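Local coordinates for protein putative fructose-bisphosphate aldolase (Coccidioides immitis, PDB 3PM6) that belongs to the class II aldolase family, folds as a TIM barrel and binds a zinc ion at one end of the barrel, at residues F27-C33 and V245-N251; A54-P60 and I85-H91; F114-D120 and G144-E150; F232-E238 and I289-D294. One frame throughout, in Å; residues are numbered along the deposited sequence.

Interaction 1 (F27-C33 and V245-N251); sequences FAIPAIC and VAKVNVN
This contact is the seam of a TIM barrel: the first strand, 29-33, lies parallel to the eighth, 245-250, and their pairing closes the sheet into a cylinder. The short axes approach to 4.6 Å and cross at -24°. Paired in register are I29-K247, P30-V248, A31-N249 and I32-V250. The ladder has five rungs: I29 N to A246 O (2.9 Å), V248 N to I29 O (2.9 Å), A31 N to V248 O (2.7 Å), V250 N to A31 O (2.9 Å) and C33 N to V250 O (2.8 Å). P30, lacking an amide hydrogen, fits where its nitrogen owes this partner nothing. Just before the first rung a water lies 2.6 Å from F27 O and 2.8 Å from V245 O.

On the outward, apolar face P30, I32 and V250 pack on helix 271-292, V248 on F237 and I293; I32, with both chi angles m, brings CD1 to 3.8 Å from V250 CB. The opposite face, with I29, A31, K247 and N249, looks into the barrel. A31 must be small there, for K247 CE comes to 3.8 Å and N249 OD1 to 3.3 Å from A31 CB. K247, extended through chi3 (t, t, t) and then turned (chi4 m), forms a salt bridge with E148 across the interior, and K247 NZ also donates to N249 OD1 at 3.0 Å.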
# COMPACT_ATOMS: atom_id res chain seq x y z
N PHE A 27 15.54 -1.45 -26.01
CA PHE A 27 15.69 -1.12 -24.60
C PHE A 27 15.05 -2.21 -23.76
O PHE A 27 14.55 -3.20 -24.33
CB PHE A 27 15.17 0.29 -24.29
CG PHE A 27 13.68 0.44 -24.46
CD1 PHE A 27 13.12 0.58 -25.74
CD2 PHE A 27 12.85 0.46 -23.33
CE1 PHE A 27 11.74 0.72 -25.88
CE2 PHE A 27 11.48 0.60 -23.47
CZ PHE A 27 10.92 0.72 -24.74
N ALA A 28 15.08 -2.06 -22.44
CA ALA A 28 14.38 -2.98 -21.54
C ALA A 28 13.44 -2.23 -20.60
O ALA A 28 13.66 -1.06 -20.28
CB ALA A 28 15.36 -3.84 -20.76
N ILE A 29 12.36 -2.92 -20.22
CA ILE A 29 11.37 -2.44 -19.28
C ILE A 29 11.98 -2.58 -17.88
O ILE A 29 12.53 -3.63 -17.55
CB ILE A 29 10.09 -3.33 -19.38
CG1 ILE A 29 9.51 -3.29 -20.81
CG2 ILE A 29 9.03 -2.97 -18.31
CD1 ILE A 29 9.19 -1.86 -21.37
N PRO A 30 11.94 -1.51 -17.07
CA PRO A 30 12.41 -1.65 -15.69
C PRO A 30 11.35 -2.37 -14.88
O PRO A 30 10.24 -1.91 -14.83
CB PRO A 30 12.56 -0.20 -15.20
CG PRO A 30 11.61 0.63 -16.09
CD PRO A 30 11.45 -0.14 -17.39
N ALA A 31 11.70 -3.50 -14.26
CA ALA A 31 10.74 -4.32 -13.50
C ALA A 31 11.17 -4.32 -12.04
O ALA A 31 12.05 -5.08 -11.63
CB ALA A 31 10.71 -5.75 -14.06
N ILE A 32 10.57 -3.45 -11.25
CA ILE A 32 11.09 -3.12 -9.93
C ILE A 32 10.29 -3.82 -8.87
O ILE A 32 9.08 -3.60 -8.76
CB ILE A 32 10.97 -1.56 -9.67
CG1 ILE A 32 11.48 -0.77 -10.89
CG2 ILE A 32 11.62 -1.15 -8.35
CD1 ILE A 32 12.94 -1.03 -11.23
N CYS A 33 10.96 -4.69 -8.11
CA CYS A 33 10.38 -5.33 -6.96
C CYS A 33 10.15 -4.35 -5.86
O CYS A 33 11.05 -3.58 -5.48
CB CYS A 33 11.31 -6.43 -6.43
SG CYS A 33 11.64 -7.65 -7.67
N VAL A 245 17.59 -9.09 -24.10
CA VAL A 245 16.93 -8.77 -22.83
C VAL A 245 15.95 -7.62 -22.97
O VAL A 245 16.35 -6.51 -23.34
CB VAL A 245 17.96 -8.49 -21.73
CG1 VAL A 245 17.29 -7.86 -20.49
CG2 VAL A 245 18.67 -9.80 -21.37
N ALA A 246 14.67 -7.89 -22.70
CA ALA A 246 13.63 -6.87 -22.86
C ALA A 246 12.99 -6.47 -21.55
O ALA A 246 12.18 -5.56 -21.52
CB ALA A 246 12.53 -7.36 -23.85
N LYS A 247 13.34 -7.17 -20.48
CA LYS A 247 12.81 -6.89 -19.15
C LYS A 247 13.96 -7.07 -18.18
O LYS A 247 14.62 -8.13 -18.17
CB LYS A 247 11.66 -7.86 -18.82
CG LYS A 247 11.03 -7.70 -17.41
CD LYS A 247 9.81 -8.64 -17.29
CE LYS A 247 9.24 -8.75 -15.89
NZ LYS A 247 9.89 -9.83 -15.09
N VAL A 248 14.20 -6.02 -17.39
CA VAL A 248 15.24 -6.04 -16.35
C VAL A 248 14.62 -5.91 -14.95
O VAL A 248 14.00 -4.88 -14.61
CB VAL A 248 16.25 -4.88 -16.58
CG1 VAL A 248 17.18 -4.72 -15.38
CG2 VAL A 248 17.02 -5.09 -17.88
N ASN A 249 14.81 -6.97 -14.14
CA ASN A 249 14.35 -7.03 -12.77
C ASN A 249 15.35 -6.42 -11.81
O ASN A 249 16.55 -6.74 -11.86
CB ASN A 249 14.12 -8.50 -12.32
CG ASN A 249 12.91 -9.14 -13.00
OD1 ASN A 249 12.36 -8.58 -13.96
ND2 ASN A 249 12.50 -10.29 -12.51
N VAL A 250 14.82 -5.67 -10.85
CA VAL A 250 15.61 -4.97 -9.88
C VAL A 250 14.97 -5.13 -8.53
O VAL A 250 13.76 -5.12 -8.42
CB VAL A 250 15.63 -3.46 -10.22
CG1 VAL A 250 16.50 -2.72 -9.24
CG2 VAL A 250 16.16 -3.25 -11.63
N ASN A 251 15.79 -5.25 -7.50
CA ASN A 251 15.26 -5.30 -6.14
C ASN A 251 16.07 -4.41 -5.16
O ASN A 251 15.70 -3.24 -4.92
CB ASN A 251 15.16 -6.76 -5.65
CG ASN A 251 14.56 -6.84 -4.26
OD1 ASN A 251 14.17 -5.82 -3.71
ND2 ASN A 251 14.49 -8.05 -3.67
O HOH W 1 15.30 -5.31 -25.70

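Interaction 2 (A54-P60 and I85-H91); sequences AMILLFP and ITLHLDH. With ZN (zinc ion), chain S.
A zinc ligand sits where this strand pair ends: H91 takes left-handed backbone angles (phi 47°, psi 47°), and with chi1 m its NE2 reaches the zinc ion at 2.1 Å. H196 and H227 also bind the metal, and D120 accepts from H91 ND1, an arrangement that orients the imidazole. Before this kink, strands 54-58 and 85-91 run parallel, 4.7 Å apart at closest and crossing at -26°. The register is A54-I85, M55-T86, I56-L87, L57-H88 and L58-L89. The ladder begins with a weak bond, T86 N to A54 O (3.4 Å), and then tightens: I56 N to T86 O (2.9 Å), H88 N to I56 O (2.9 Å), L58 N to H88 O (2.9 Å) and D90 N to L58 O (2.9 Å).

Branched aliphatic residues suit the outward face: I85 CG2 lies 4.0 Å from I56 CG1, while L87 (t, p) carries CD1 to 3.9 Å from I56 CG2 and 4.0 Å from L58 CD1. Inward, M55, L57, T86 and H88 line the barrel; L57 CG lies 3.6 Å from H88 CD2, at the edge of the ring. P60 CD packs 3.8 Å from L89 CD1. As the second and third strands of the TIM barrel, the pair is flanked by strand 29-33 beyond 54-58 and by strand 116-119 beyond 85-91, where S116 OG hydrogen-bonds with H88 ND1.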
# COMPACT_ATOMS: atom_id res chain seq x y z
N ALA A 54 7.13 0.87 -17.13
CA ALA A 54 7.70 0.19 -15.96
C ALA A 54 6.83 -0.98 -15.61
O ALA A 54 5.75 -1.12 -16.13
CB ALA A 54 7.80 1.15 -14.73
N MET A 55 7.32 -1.83 -14.72
CA MET A 55 6.48 -2.86 -14.15
C MET A 55 6.68 -2.83 -12.66
O MET A 55 7.79 -2.61 -12.17
CB MET A 55 6.83 -4.25 -14.73
CG MET A 55 6.43 -4.45 -16.18
SD MET A 55 6.88 -6.12 -16.82
CE MET A 55 6.06 -6.01 -18.42
N ILE A 56 5.60 -3.05 -11.94
CA ILE A 56 5.68 -3.16 -10.48
C ILE A 56 5.71 -4.69 -10.20
O ILE A 56 4.83 -5.43 -10.67
CB ILE A 56 4.46 -2.46 -9.80
CG1 ILE A 56 4.43 -0.95 -10.08
CG2 ILE A 56 4.38 -2.77 -8.30
CD1 ILE A 56 3.18 -0.28 -9.59
N LEU A 57 6.73 -5.15 -9.48
CA LEU A 57 6.81 -6.56 -9.11
C LEU A 57 6.46 -6.79 -7.66
O LEU A 57 6.98 -6.12 -6.79
CB LEU A 57 8.20 -7.14 -9.44
CG LEU A 57 8.37 -7.59 -10.89
CD1 LEU A 57 8.08 -6.40 -11.88
CD2 LEU A 57 9.77 -8.13 -11.12
N LEU A 58 5.58 -7.75 -7.38
CA LEU A 58 5.31 -8.14 -6.00
C LEU A 58 5.77 -9.58 -5.81
O LEU A 58 5.79 -10.34 -6.78
CB LEU A 58 3.81 -7.99 -5.68
CG LEU A 58 3.26 -6.55 -5.61
CD1 LEU A 58 1.76 -6.66 -5.53
CD2 LEU A 58 3.81 -5.78 -4.35
N PHE A 59 6.16 -9.96 -4.58
CA PHE A 59 6.49 -11.35 -4.27
C PHE A 59 5.25 -12.04 -3.71
O PHE A 59 4.27 -11.36 -3.37
CB PHE A 59 7.66 -11.45 -3.27
CG PHE A 59 8.94 -10.92 -3.79
CD1 PHE A 59 9.51 -11.41 -4.98
CD2 PHE A 59 9.60 -9.90 -3.14
CE1 PHE A 59 10.69 -10.89 -5.48
CE2 PHE A 59 10.81 -9.40 -3.65
CZ PHE A 59 11.34 -9.90 -4.81
N PRO A 60 5.26 -13.40 -3.64
CA PRO A 60 4.12 -14.06 -2.99
C PRO A 60 3.86 -13.55 -1.58
O PRO A 60 2.72 -13.58 -1.09
CB PRO A 60 4.54 -15.56 -2.96
CG PRO A 60 5.36 -15.73 -4.22
CD PRO A 60 5.96 -14.33 -4.55
N ILE A 85 2.37 1.09 -17.24
CA ILE A 85 2.89 0.33 -16.11
C ILE A 85 1.97 -0.86 -15.82
O ILE A 85 0.75 -0.69 -15.67
CB ILE A 85 2.98 1.20 -14.84
CG1 ILE A 85 3.67 2.53 -15.12
CG2 ILE A 85 3.75 0.44 -13.75
CD1 ILE A 85 3.61 3.48 -13.93
N THR A 86 2.54 -2.07 -15.71
CA THR A 86 1.74 -3.25 -15.40
C THR A 86 2.28 -3.95 -14.17
O THR A 86 3.37 -3.63 -13.69
CB THR A 86 1.70 -4.24 -16.59
OG1 THR A 86 3.01 -4.75 -16.84
CG2 THR A 86 1.15 -3.52 -17.88
N LEU A 87 1.53 -4.94 -13.69
CA LEU A 87 1.77 -5.60 -12.42
C LEU A 87 2.16 -7.09 -12.60
O LEU A 87 1.48 -7.83 -13.29
CB LEU A 87 0.55 -5.45 -11.52
CG LEU A 87 0.63 -6.10 -10.14
CD1 LEU A 87 1.77 -5.50 -9.31
CD2 LEU A 87 -0.72 -5.92 -9.44
N HIS A 88 3.24 -7.50 -11.96
CA HIS A 88 3.85 -8.81 -12.20
C HIS A 88 4.09 -9.48 -10.87
O HIS A 88 4.64 -8.87 -9.94
CB HIS A 88 5.19 -8.57 -12.90
CG HIS A 88 5.92 -9.82 -13.28
ND1 HIS A 88 5.47 -10.67 -14.27
CD2 HIS A 88 7.09 -10.33 -12.84
CE1 HIS A 88 6.35 -11.65 -14.42
NE2 HIS A 88 7.35 -11.45 -13.58
N LEU A 89 3.66 -10.73 -10.74
CA LEU A 89 4.08 -11.56 -9.60
C LEU A 89 5.42 -12.22 -9.87
O LEU A 89 5.53 -13.12 -10.71
CB LEU A 89 3.03 -12.61 -9.24
CG LEU A 89 3.21 -13.48 -7.98
CD1 LEU A 89 3.25 -12.69 -6.63
CD2 LEU A 89 2.11 -14.57 -7.95
N ASP A 90 6.45 -11.80 -9.14
CA ASP A 90 7.80 -12.35 -9.38
C ASP A 90 8.02 -13.60 -8.51
O ASP A 90 7.44 -13.69 -7.41
CB ASP A 90 8.82 -11.25 -9.06
CG ASP A 90 10.25 -11.57 -9.47
OD1 ASP A 90 10.49 -12.43 -10.36
OD2 ASP A 90 11.15 -10.95 -8.86
N HIS A 91 8.84 -14.55 -8.98
CA HIS A 91 9.24 -15.71 -8.16
C HIS A 91 8.12 -16.41 -7.42
O HIS A 91 8.21 -16.70 -6.24
CB HIS A 91 10.40 -15.32 -7.24
CG HIS A 91 11.62 -14.97 -8.03
ND1 HIS A 91 12.18 -15.86 -8.91
CD2 HIS A 91 12.27 -13.79 -8.21
CE1 HIS A 91 13.17 -15.27 -9.55
NE2 HIS A 91 13.24 -14.02 -9.15
ZN ZN S . 14.80 -12.76 -9.80

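Interaction 3 (F114-D120 and G144-E150)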
# COMPACT_ATOMS: atom_id res chain seq x y z
N PHE A 114 -3.18 -9.36 -11.34
CA PHE A 114 -1.86 -9.37 -12.02
C PHE A 114 -2.01 -9.37 -13.51
O PHE A 114 -2.88 -10.05 -14.03
CB PHE A 114 -0.99 -10.57 -11.58
CG PHE A 114 -0.48 -10.43 -10.20
CD1 PHE A 114 0.64 -9.64 -9.94
CD2 PHE A 114 -1.17 -10.98 -9.13
CE1 PHE A 114 1.08 -9.47 -8.65
CE2 PHE A 114 -0.72 -10.83 -7.83
CZ PHE A 114 0.40 -10.06 -7.59
N ASP A 115 -1.15 -8.62 -14.20
CA ASP A 115 -1.10 -8.71 -15.66
C ASP A 115 -0.23 -9.90 -16.10
O ASP A 115 -0.42 -10.43 -17.19
CB ASP A 115 -0.56 -7.42 -16.23
CG ASP A 115 -1.38 -6.21 -15.81
OD1 ASP A 115 -2.52 -6.09 -16.27
OD2 ASP A 115 -0.90 -5.39 -15.01
N SER A 116 0.73 -10.30 -15.26
CA SER A 116 1.68 -11.37 -15.60
C SER A 116 2.19 -12.03 -14.35
O SER A 116 2.16 -11.45 -13.27
CB SER A 116 2.85 -10.86 -16.45
OG SER A 116 3.51 -9.77 -15.85
N ILE A 117 2.66 -13.26 -14.47
CA ILE A 117 3.08 -13.96 -13.27
C ILE A 117 4.31 -14.73 -13.67
O ILE A 117 4.35 -15.28 -14.75
CB ILE A 117 1.97 -14.94 -12.81
CG1 ILE A 117 0.73 -14.18 -12.33
CG2 ILE A 117 2.50 -15.98 -11.76
CD1 ILE A 117 -0.45 -15.13 -11.87
N MET A 118 5.30 -14.76 -12.80
CA MET A 118 6.42 -15.60 -13.06
C MET A 118 6.17 -16.99 -12.49
O MET A 118 6.17 -17.16 -11.29
CB MET A 118 7.75 -15.02 -12.52
CG MET A 118 8.92 -15.93 -12.81
SD MET A 118 10.42 -15.45 -11.92
CE MET A 118 11.58 -16.53 -12.82
N VAL A 119 5.98 -17.97 -13.37
CA VAL A 119 5.82 -19.38 -12.93
C VAL A 119 7.22 -19.94 -12.78
O VAL A 119 7.80 -20.43 -13.74
CB VAL A 119 4.99 -20.22 -13.96
CG1 VAL A 119 4.77 -21.60 -13.44
CG2 VAL A 119 3.65 -19.51 -14.28
N ASP A 120 7.76 -19.80 -11.57
CA ASP A 120 9.15 -20.09 -11.28
C ASP A 120 9.22 -21.47 -10.64
O ASP A 120 9.18 -21.60 -9.42
CB ASP A 120 9.73 -19.03 -10.31
CG ASP A 120 11.20 -19.28 -10.02
OD1 ASP A 120 11.73 -20.26 -10.58
OD2 ASP A 120 11.85 -18.49 -9.28
N GLY A 144 -6.50 -14.59 -18.61
CA GLY A 144 -5.96 -13.38 -19.24
C GLY A 144 -4.53 -13.03 -18.86
O GLY A 144 -4.05 -11.94 -19.19
N ILE A 145 -3.82 -13.95 -18.20
CA ILE A 145 -2.55 -13.61 -17.54
C ILE A 145 -1.33 -14.12 -18.32
O ILE A 145 -1.25 -15.29 -18.64
CB ILE A 145 -2.57 -14.13 -16.09
CG1 ILE A 145 -3.72 -13.47 -15.31
CG2 ILE A 145 -1.19 -13.94 -15.41
CD1 ILE A 145 -3.96 -14.09 -13.90
N ALA A 146 -0.41 -13.22 -18.64
CA ALA A 146 0.84 -13.56 -19.29
C ALA A 146 1.82 -14.22 -18.29
O ALA A 146 1.66 -14.09 -17.08
CB ALA A 146 1.46 -12.31 -19.89
N THR A 147 2.82 -14.94 -18.78
CA THR A 147 3.66 -15.76 -17.89
C THR A 147 5.13 -15.74 -18.26
O THR A 147 5.49 -15.56 -19.41
CB THR A 147 3.24 -17.25 -17.82
OG1 THR A 147 3.33 -17.83 -19.10
CG2 THR A 147 1.83 -17.43 -17.30
N GLU A 148 5.96 -15.93 -17.25
CA GLU A 148 7.41 -15.97 -17.40
C GLU A 148 7.80 -17.25 -16.73
O GLU A 148 7.21 -17.60 -15.72
CB GLU A 148 8.04 -14.78 -16.68
CG GLU A 148 9.56 -14.77 -16.57
CD GLU A 148 10.07 -13.54 -15.82
OE1 GLU A 148 9.52 -12.43 -16.01
OE2 GLU A 148 11.02 -13.69 -15.02
N ALA A 149 8.80 -17.94 -17.27
CA ALA A 149 9.33 -19.15 -16.68
C ALA A 149 10.84 -19.13 -16.72
O ALA A 149 11.44 -18.31 -17.42
CB ALA A 149 8.78 -20.37 -17.41
N GLU A 150 11.43 -20.00 -15.91
CA GLU A 150 12.90 -20.08 -15.79
C GLU A 150 13.45 -21.41 -16.29
O GLU A 150 13.43 -22.43 -15.57
CB GLU A 150 13.32 -19.87 -14.34
CG GLU A 150 14.82 -19.82 -14.12
CD GLU A 150 15.16 -19.36 -12.69
OE1 GLU A 150 14.58 -18.37 -12.22
OE2 GLU A 150 16.03 -19.97 -12.07
O HOH W 2 9.99 -22.13 -14.45
O HOH W 3 14.60 -18.14 -9.56
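E148, M118 and I145 lose the most surface where the fourth and fifth barrel strands run parallel. E148, extended (t, t) into the interior, has OE2 3.6 Å from M118 SD; K247 meets its charge in a salt bridge and H227 hydrogen-bonds to it, so a buried carboxylate is at home. E148 N bonds to I117 O (3.0 Å) and V119 N to E148 O (2.7 Å). M118, long and flexible, stretches CE to 3.6 Å from E150 OE1. I145 packs CG2 on I117 CG1 (3.6 Å), just after G144, whose positive phi completes the Schellman motif ending the preceding helix. Where the strands part, one water joins V119 O to E150 N; another lies between D120, which also bonds H91, and E150, which also bonds I154 N. Helix 126-141 links the strands in a right-handed beta-alpha-beta crossover and covers V119, T147 and A149 from outside; helix 95-103 covers I117, V119 and I145, and strand 85-92 continues the sheet beyond 116-119.

Interaction 4 (F232-E238 and I289-D294); sequences FTKEIFE and IMDMID
The ring of F237 is the bump of this contact, and the hollow that takes it is formed by I289 and M292 in the last turn of helix 271-292 and I293 just after it. Helix 234-242 starts here, with T233 at its N-cap; T233 OG1 accepts a weak bond from I236 N (3.3 Å). F237 (chi1 -72°) points toward the other helix. I293 CG2 sits over one face of the F237 ring, a CH-pi contact 3.9 Å from the centroid and 18° off the normal. M292 SD lies at the ring edge, 5.0 Å from the centroid, a Met-aromatic contact for which the flexible, polarizable thioether is suited. The backbones come nearest at K234 and M292, CA to CA 4.9 Å.

Nearer the solvent, the long side chain of K234 reaches past M292. K234 NZ donates to M292 O (3.0 Å) and forms salt bridges with D294 OD1 (2.8 Å) and E238 OE2 (2.9 Å). E238 OE2 and D294 OD2 are only 2.7 Å apart, so one acid probably holds a proton. D294 (phi 62°, psi 30°) is the C-prime residue of a Schellman motif, with D294 N bonded to D291 O at 3.1 Å. F237 and I293 both rest on V248: two helices packed over the seam of strands 29-33 and 245-250, as the outer helices of a TIM barrel are.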
# COMPACT_ATOMS: atom_id res chain seq x y z
N PHE A 232 24.43 -4.37 -11.44
CA PHE A 232 24.86 -4.23 -12.84
C PHE A 232 25.12 -2.75 -13.21
O PHE A 232 24.59 -1.80 -12.60
CB PHE A 232 23.85 -4.89 -13.82
CG PHE A 232 23.86 -6.41 -13.82
CD1 PHE A 232 24.60 -7.13 -12.89
CD2 PHE A 232 23.11 -7.12 -14.74
CE1 PHE A 232 24.63 -8.54 -12.90
CE2 PHE A 232 23.09 -8.54 -14.75
CZ PHE A 232 23.84 -9.25 -13.81
N THR A 233 25.96 -2.58 -14.22
CA THR A 233 26.40 -1.25 -14.66
C THR A 233 25.69 -1.03 -16.00
O THR A 233 25.11 -1.96 -16.54
CB THR A 233 27.95 -1.21 -14.89
OG1 THR A 233 28.30 -2.20 -15.85
CG2 THR A 233 28.73 -1.48 -13.61
N LYS A 234 25.73 0.18 -16.52
CA LYS A 234 25.15 0.46 -17.81
C LYS A 234 25.75 -0.45 -18.90
O LYS A 234 25.04 -0.94 -19.78
CB LYS A 234 25.40 1.93 -18.21
CG LYS A 234 25.18 2.16 -19.75
CD LYS A 234 24.41 3.44 -20.01
CE LYS A 234 23.74 3.44 -21.38
NZ LYS A 234 22.27 3.70 -21.19
N GLU A 235 27.06 -0.60 -18.87
CA GLU A 235 27.74 -1.35 -19.93
C GLU A 235 27.29 -2.82 -19.93
O GLU A 235 27.07 -3.42 -20.99
CB GLU A 235 29.27 -1.19 -19.79
CG GLU A 235 29.79 0.25 -20.14
CD GLU A 235 29.81 1.24 -18.97
OE1 GLU A 235 29.13 1.02 -17.94
OE2 GLU A 235 30.53 2.26 -19.08
N ILE A 236 27.11 -3.39 -18.73
CA ILE A 236 26.54 -4.75 -18.60
C ILE A 236 25.10 -4.83 -19.13
O ILE A 236 24.75 -5.75 -19.88
CB ILE A 236 26.59 -5.27 -17.16
CG1 ILE A 236 28.04 -5.49 -16.75
CG2 ILE A 236 25.73 -6.56 -17.00
CD1 ILE A 236 28.23 -5.76 -15.22
N PHE A 237 24.28 -3.85 -18.76
CA PHE A 237 22.93 -3.76 -19.27
C PHE A 237 22.92 -3.70 -20.79
O PHE A 237 22.18 -4.46 -21.43
CB PHE A 237 22.18 -2.57 -18.66
CG PHE A 237 21.78 -2.75 -17.19
CD1 PHE A 237 20.97 -3.85 -16.77
CD2 PHE A 237 22.14 -1.78 -16.24
CE1 PHE A 237 20.57 -3.99 -15.41
CE2 PHE A 237 21.75 -1.92 -14.87
CZ PHE A 237 20.96 -3.04 -14.46
N GLU A 238 23.76 -2.83 -21.37
CA GLU A 238 23.83 -2.70 -22.83
C GLU A 238 24.15 -4.05 -23.48
O GLU A 238 23.50 -4.44 -24.43
CB GLU A 238 24.84 -1.61 -23.28
CG GLU A 238 24.48 -0.12 -22.95
CD GLU A 238 23.03 0.27 -23.34
OE1 GLU A 238 22.45 -0.35 -24.27
OE2 GLU A 238 22.45 1.20 -22.70
N ILE A 289 18.09 3.40 -13.01
CA ILE A 289 17.89 2.16 -13.77
C ILE A 289 17.32 2.53 -15.13
O ILE A 289 17.82 2.09 -16.16
CB ILE A 289 16.91 1.15 -13.06
CG1 ILE A 289 17.49 0.64 -11.71
CG2 ILE A 289 16.47 0.03 -14.04
CD1 ILE A 289 18.80 -0.16 -11.86
N MET A 290 16.27 3.36 -15.13
CA MET A 290 15.60 3.73 -16.39
C MET A 290 16.57 4.32 -17.43
O MET A 290 16.54 3.96 -18.62
CB MET A 290 14.45 4.71 -16.08
CG MET A 290 13.23 4.05 -15.41
SD MET A 290 12.01 5.18 -14.71
CE MET A 290 10.63 3.99 -14.42
N ASP A 291 17.44 5.21 -16.98
CA ASP A 291 18.49 5.77 -17.84
C ASP A 291 19.44 4.68 -18.34
O ASP A 291 19.71 4.57 -19.54
CB ASP A 291 19.26 6.86 -17.08
CG ASP A 291 18.45 8.14 -16.93
OD1 ASP A 291 17.51 8.34 -17.73
OD2 ASP A 291 18.75 8.96 -16.03
N MET A 292 19.90 3.83 -17.43
CA MET A 292 20.87 2.78 -17.74
C MET A 292 20.29 1.84 -18.79
O MET A 292 20.99 1.41 -19.70
CB MET A 292 21.25 1.97 -16.50
CG MET A 292 22.08 2.73 -15.46
SD MET A 292 22.96 1.61 -14.33
CE MET A 292 24.00 2.82 -13.56
N ILE A 293 19.01 1.52 -18.67
CA ILE A 293 18.46 0.53 -19.60
C ILE A 293 17.72 1.17 -20.79
O ILE A 293 17.01 0.49 -21.53
CB ILE A 293 17.61 -0.53 -18.87
CG1 ILE A 293 16.28 0.04 -18.40
CG2 ILE A 293 18.44 -1.18 -17.72
CD1 ILE A 293 15.45 -0.97 -17.55
N ASP A 294 17.87 2.49 -20.93
CA ASP A 294 17.32 3.27 -22.06
C ASP A 294 15.81 3.25 -22.18
O ASP A 294 15.29 3.33 -23.26
CB ASP A 294 17.94 2.81 -23.41
CG ASP A 294 19.45 2.80 -23.39
OD1 ASP A 294 20.07 3.77 -22.88
OD2 ASP A 294 20.02 1.79 -23.84

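In the fold
From the N terminus, segment 27-33, with the first strand, opens interaction 1, which closes only when 245-251 returns beside it some 212 residues later. Interactions 2 and 3 are nested in that long loop, one after the other, each closing a short loop filled largely by helix. They share one sheet: strand 54-58 bonds to 29-33, and 85-92 to 116-119, so interactions 1, 2 and 3 follow one another round the barrel wall, and the K247-E148 salt bridge spans its interior. Interaction 4 crosses interaction 1, opening at 232-238 before the barrel closes and ending at 289-294 after it. It ties helices 234-242 and 271-292 onto the seam; its centre is about 24 Å from that of interaction 3.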